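Local coordinates for 457aa long hypothetical protein (Pyrococcus horikoshii, PDB 2CSU) that is of unknown function but combines a Rossmann-like CoA-binding domain with succinyl-CoA-ligase-like flavodoxin and ligase-CoA domains, at residues 323-334 against 358-369. Residues are numbered along the deposited sequence; the frame is centred on the assembly and turned at random.
Sequences LEEKTIEELRSF and RTAKLLLQDPNV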
loop_
_atom_site.group_PDB
_atom_site.type_symbol
_atom_site.label_atom_id
_atom_site.label_comp_id
_atom_site.label_asym_id
_atom_site.label_seq_id
_atom_site.Cartn_x
_atom_site.Cartn_y
_atom_site.Cartn_z
ATOM N N LEU A 323 -12.290 -26.536 13.421
ATOM C CA LEU A 323 -11.730 -26.696 14.757
ATOM C C LEU A 323 -12.340 -27.851 15.545
ATOM O O LEU A 323 -13.412 -28.346 15.199
ATOM C CB LEU A 323 -11.914 -25.396 15.545
ATOM C CG LEU A 323 -11.467 -24.107 14.844
ATOM C CD1 LEU A 323 -11.661 -22.927 15.775
ATOM C CD2 LEU A 323 -10.007 -24.230 14.412
ATOM N N GLU A 324 -11.647 -28.286 16.597
ATOM C CA GLU A 324 -12.156 -29.360 17.451
ATOM C C GLU A 324 -13.091 -28.738 18.480
ATOM O O GLU A 324 -12.938 -27.562 18.824
ATOM C CB GLU A 324 -11.010 -30.094 18.157
ATOM C CG GLU A 324 -10.241 -31.039 17.246
ATOM C CD GLU A 324 -9.446 -32.091 18.000
ATOM O OE1 GLU A 324 -8.655 -31.716 18.890
ATOM O OE2 GLU A 324 -9.606 -33.294 17.694
ATOM N N GLU A 325 -14.065 -29.506 18.962
ATOM C CA GLU A 325 -14.957 -28.952 19.975
ATOM C C GLU A 325 -14.185 -28.494 21.215
ATOM O O GLU A 325 -14.457 -27.458 21.807
ATOM C CB GLU A 325 -15.969 -30.032 20.360
ATOM C CG GLU A 325 -17.407 -29.630 20.025
ATOM C CD GLU A 325 -17.830 -28.492 20.924
ATOM O OE1 GLU A 325 -17.475 -27.358 20.640
ATOM O OE2 GLU A 325 -18.517 -28.753 21.911
ATOM N N LYS A 326 -13.220 -29.335 21.627
ATOM C CA LYS A 326 -12.421 -28.996 22.800
ATOM C C LYS A 326 -11.852 -27.579 22.703
ATOM O O LYS A 326 -11.871 -26.799 23.646
ATOM C CB LYS A 326 -11.280 -30.007 22.908
ATOM C CG LYS A 326 -11.786 -31.441 23.079
ATOM C CD LYS A 326 -10.763 -32.478 22.610
ATOM C CE LYS A 326 -11.405 -33.611 21.802
ATOM N NZ LYS A 326 -10.559 -33.938 20.657
ATOM N N THR A 327 -11.294 -27.272 21.517
ATOM C CA THR A 327 -10.725 -25.947 21.313
ATOM C C THR A 327 -11.813 -24.871 21.269
ATOM O O THR A 327 -11.719 -23.829 21.904
ATOM C CB THR A 327 -9.948 -25.957 19.996
ATOM O OG1 THR A 327 -8.914 -26.941 20.074
ATOM C CG2 THR A 327 -9.309 -24.588 19.753
ATOM N N ILE A 328 -12.894 -25.163 20.559
ATOM C CA ILE A 328 -14.034 -24.256 20.485
ATOM C C ILE A 328 -14.615 -23.968 21.867
ATOM O O ILE A 328 -14.986 -22.834 22.170
ATOM C CB ILE A 328 -15.144 -24.857 19.601
ATOM C CG1 ILE A 328 -14.609 -25.069 18.187
ATOM C CG2 ILE A 328 -16.371 -23.955 19.598
ATOM C CD1 ILE A 328 -15.524 -25.899 17.314
ATOM N N GLU A 329 -14.693 -25.002 22.703
ATOM C CA GLU A 329 -15.242 -24.857 24.043
ATOM C C GLU A 329 -14.431 -23.930 24.924
ATOM O O GLU A 329 -14.997 -23.091 25.621
ATOM C CB GLU A 329 -15.380 -26.220 24.732
ATOM C CG GLU A 329 -16.656 -26.958 24.382
ATOM C CD GLU A 329 -16.906 -28.163 25.278
ATOM O OE1 GLU A 329 -17.940 -28.840 25.084
ATOM O OE2 GLU A 329 -16.073 -28.430 26.174
ATOM N N GLU A 330 -13.112 -24.078 24.908
ATOM C CA GLU A 330 -12.270 -23.223 25.733
ATOM C C GLU A 330 -12.338 -21.782 25.242
ATOM O O GLU A 330 -12.290 -20.849 26.040
ATOM C CB GLU A 330 -10.831 -23.767 25.653
ATOM C CG GLU A 330 -9.677 -23.444 26.604
ATOM C CD GLU A 330 -8.397 -24.240 26.721
ATOM O OE1 GLU A 330 -8.207 -25.451 26.626
ATOM O OE2 GLU A 330 -7.501 -23.439 26.945
ATOM N N LEU A 331 -12.447 -21.596 23.928
ATOM C CA LEU A 331 -12.542 -20.247 23.366
ATOM C C LEU A 331 -13.782 -19.567 23.944
ATOM O O LEU A 331 -13.747 -18.411 24.385
ATOM C CB LEU A 331 -12.650 -20.312 21.837
ATOM C CG LEU A 331 -11.374 -20.648 21.054
ATOM C CD1 LEU A 331 -11.700 -20.813 19.574
ATOM C CD2 LEU A 331 -10.346 -19.536 21.252
ATOM N N ARG A 332 -14.875 -20.317 23.941
ATOM C CA ARG A 332 -16.162 -19.860 24.449
ATOM C C ARG A 332 -16.135 -19.527 25.945
ATOM O O ARG A 332 -16.979 -18.784 26.433
ATOM C CB ARG A 332 -17.192 -20.955 24.174
ATOM C CG ARG A 332 -18.631 -20.628 24.488
ATOM C CD ARG A 332 -19.498 -21.359 23.468
ATOM N NE ARG A 332 -19.030 -22.728 23.261
ATOM C CZ ARG A 332 -19.319 -23.474 22.197
ATOM N NH1 ARG A 332 -20.080 -22.989 21.222
ATOM N NH2 ARG A 332 -18.846 -24.712 22.113
ATOM N N SER A 333 -15.163 -20.063 26.673
ATOM C CA SER A 333 -15.089 -19.813 28.104
ATOM C C SER A 333 -14.512 -18.458 28.495
ATOM O O SER A 333 -14.996 -17.829 29.436
ATOM C CB SER A 333 -14.294 -20.916 28.793
ATOM O OG SER A 333 -12.909 -20.743 28.584
ATOM N N PHE A 334 -13.499 -17.987 27.777
ATOM C CA PHE A 334 -12.893 -16.711 28.137
ATOM C C PHE A 334 -13.195 -15.545 27.203
ATOM O O PHE A 334 -12.877 -14.401 27.522
ATOM C CB PHE A 334 -11.381 -16.882 28.282
ATOM C CG PHE A 334 -10.663 -17.089 26.982
ATOM C CD1 PHE A 334 -10.213 -15.998 26.240
ATOM C CD2 PHE A 334 -10.431 -18.372 26.501
ATOM C CE1 PHE A 334 -9.535 -16.183 25.026
ATOM C CE2 PHE A 334 -9.756 -18.576 25.286
ATOM C CZ PHE A 334 -9.306 -17.480 24.549
ATOM N N ARG A 358 -3.908 -16.462 24.325
ATOM C CA ARG A 358 -4.661 -17.693 24.513
ATOM C C ARG A 358 -5.246 -18.263 23.226
ATOM O O ARG A 358 -5.093 -19.450 22.943
ATOM C CB ARG A 358 -5.785 -17.477 25.532
ATOM C CG ARG A 358 -5.298 -17.361 26.969
ATOM C CD ARG A 358 -6.465 -17.139 27.923
ATOM N NE ARG A 358 -7.053 -18.393 28.399
ATOM C CZ ARG A 358 -8.026 -18.450 29.307
ATOM N NH1 ARG A 358 -8.513 -17.326 29.818
ATOM N NH2 ARG A 358 -8.502 -19.622 29.717
ATOM N N THR A 359 -5.920 -17.419 22.454
ATOM C CA THR A 359 -6.532 -17.872 21.207
ATOM C C THR A 359 -5.507 -18.419 20.199
ATOM O O THR A 359 -5.746 -19.442 19.554
ATOM C CB THR A 359 -7.330 -16.731 20.541
ATOM O OG1 THR A 359 -8.360 -16.285 21.434
ATOM C CG2 THR A 359 -7.967 -17.217 19.255
ATOM N N ALA A 360 -4.371 -17.741 20.070
ATOM C CA ALA A 360 -3.330 -18.167 19.135
ATOM C C ALA A 360 -2.778 -19.533 19.541
ATOM O O ALA A 360 -2.585 -20.414 18.694
ATOM C CB ALA A 360 -2.208 -17.129 19.090
ATOM N N LYS A 361 -2.534 -19.693 20.840
ATOM C CA LYS A 361 -2.027 -20.941 21.405
ATOM C C LYS A 361 -3.019 -22.057 21.089
ATOM O O LYS A 361 -2.654 -23.105 20.546
ATOM C CB LYS A 361 -1.863 -20.783 22.925
ATOM C CG LYS A 361 -1.351 -22.019 23.662
ATOM C CD LYS A 361 -0.893 -21.664 25.090
ATOM C CE LYS A 361 -1.088 -22.832 26.059
ATOM N NZ LYS A 361 -0.669 -22.505 27.461
ATOM N N LEU A 362 -4.280 -21.812 21.421
ATOM C CA LEU A 362 -5.345 -22.770 21.175
ATOM C C LEU A 362 -5.476 -23.135 19.702
ATOM O O LEU A 362 -5.649 -24.307 19.367
ATOM C CB LEU A 362 -6.682 -22.214 21.680
ATOM C CG LEU A 362 -6.970 -22.339 23.176
ATOM C CD1 LEU A 362 -8.103 -21.412 23.580
ATOM C CD2 LEU A 362 -7.312 -23.792 23.480
ATOM N N LEU A 363 -5.421 -22.136 18.820
ATOM C CA LEU A 363 -5.535 -22.407 17.388
ATOM C C LEU A 363 -4.319 -23.165 16.860
ATOM O O LEU A 363 -4.466 -24.094 16.066
ATOM C CB LEU A 363 -5.725 -21.109 16.598
ATOM C CG LEU A 363 -7.090 -20.438 16.731
ATOM C CD1 LEU A 363 -7.066 -19.073 16.053
ATOM C CD2 LEU A 363 -8.150 -21.336 16.122
ATOM N N LEU A 364 -3.127 -22.772 17.300
ATOM C CA LEU A 364 -1.899 -23.440 16.863
ATOM C C LEU A 364 -1.792 -24.871 17.403
ATOM O O LEU A 364 -1.018 -25.678 16.893
ATOM C CB LEU A 364 -0.667 -22.638 17.304
ATOM C CG LEU A 364 -0.366 -21.302 16.612
ATOM C CD1 LEU A 364 0.730 -20.581 17.360
ATOM C CD2 LEU A 364 0.048 -21.532 15.167
ATOM N N GLN A 365 -2.564 -25.183 18.440
ATOM C CA GLN A 365 -2.529 -26.519 19.028
ATOM C C GLN A 365 -3.578 -27.437 18.413
ATOM O O GLN A 365 -3.475 -28.668 18.497
ATOM C CB GLN A 365 -2.726 -26.439 20.546
ATOM C CG GLN A 365 -1.435 -26.203 21.316
ATOM C CD GLN A 365 -1.665 -25.905 22.795
ATOM O OE1 GLN A 365 -0.730 -25.561 23.517
ATOM N NE2 GLN A 365 -2.916 -26.032 23.249
ATOM N N ASP A 366 -4.591 -26.842 17.794
ATOM C CA ASP A 366 -5.632 -27.637 17.164
ATOM C C ASP A 366 -4.976 -28.403 16.025
ATOM O O ASP A 366 -4.316 -27.821 15.164
ATOM C CB ASP A 366 -6.753 -26.744 16.635
ATOM C CG ASP A 366 -8.016 -27.520 16.313
ATOM O OD1 ASP A 366 -8.048 -28.205 15.273
ATOM O OD2 ASP A 366 -8.980 -27.449 17.108
ATOM N N PRO A 367 -5.144 -29.730 16.012
ATOM C CA PRO A 367 -4.566 -30.592 14.980
ATOM C C PRO A 367 -5.058 -30.335 13.560
ATOM O O PRO A 367 -4.473 -30.843 12.608
ATOM C CB PRO A 367 -4.931 -31.993 15.465
ATOM C CG PRO A 367 -6.268 -31.758 16.134
ATOM C CD PRO A 367 -5.986 -30.509 16.938
ATOM N N ASN A 368 -6.122 -29.556 13.406
ATOM C CA ASN A 368 -6.650 -29.284 12.070
ATOM C C ASN A 368 -6.194 -27.962 11.478
ATOM O O ASN A 368 -6.559 -27.623 10.354
ATOM C CB ASN A 368 -8.181 -29.330 12.077
ATOM C CG ASN A 368 -8.718 -30.727 12.313
ATOM O OD1 ASN A 368 -8.237 -31.695 11.732
ATOM N ND2 ASN A 368 -9.731 -30.836 13.165
ATOM N N VAL A 369 -5.408 -27.211 12.240
ATOM C CA VAL A 369 -4.901 -25.926 11.774
ATOM C C VAL A 369 -3.498 -26.117 11.207
ATOM O O VAL A 369 -2.612 -26.649 11.880
ATOM C CB VAL A 369 -4.851 -24.894 12.925
ATOM C CG1 VAL A 369 -4.266 -23.576 12.426
ATOM C CG2 VAL A 369 -6.259 -24.665 13.475
HETATM O O HOH W 1 -10.864 -19.802 30.926
#
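L323 meets L363 and V369 through its CD2 methyl, with L323 CD2 3.8 Å from L363 CD2. V345 of strand 344-346 also touches L323 and L363. E324 is the N-cap residue of helix 325-334. E324 N donates a nearly straight bond of 2.8 Å to D366 OD2, on the syn lone pair. The E324 side chain lies across P367, with E324 OE1 3.5 Å from P367 CD. One turn on, T327 OG1 gives D366 OD2 a second bond of 3.0 Å, on the anti side and 22° out of the carboxylate plane. The other oxygen, D366 OD1, accepts from N368 N in an Asx turn. The extended E330 chain lies on L362, and its carboxylate end comes against L362 CD2, with E330 CD 3.4 Å away. L331 CD2 packs on L362 CD1. L362 is thus a knob among T327, E330, L331 and F334. A water links S333 OG to R358 NH2. F334 turns its edge to L362 CD1 and to T359 OG1, which is bonded to D355 O. Over one ring face lies R358. Its chain bends at chi3 (88°), with CD over the ring and the guanidinium nearly flat but off-centre, planes 17° apart. The two helices run antiparallel in the ligase-CoA domain. Leucine packing joins their middles, and a cation-pi stack joins one end. At the other, three bonds fix the buried D366 carboxylate, and these donors would probably favour its charged form.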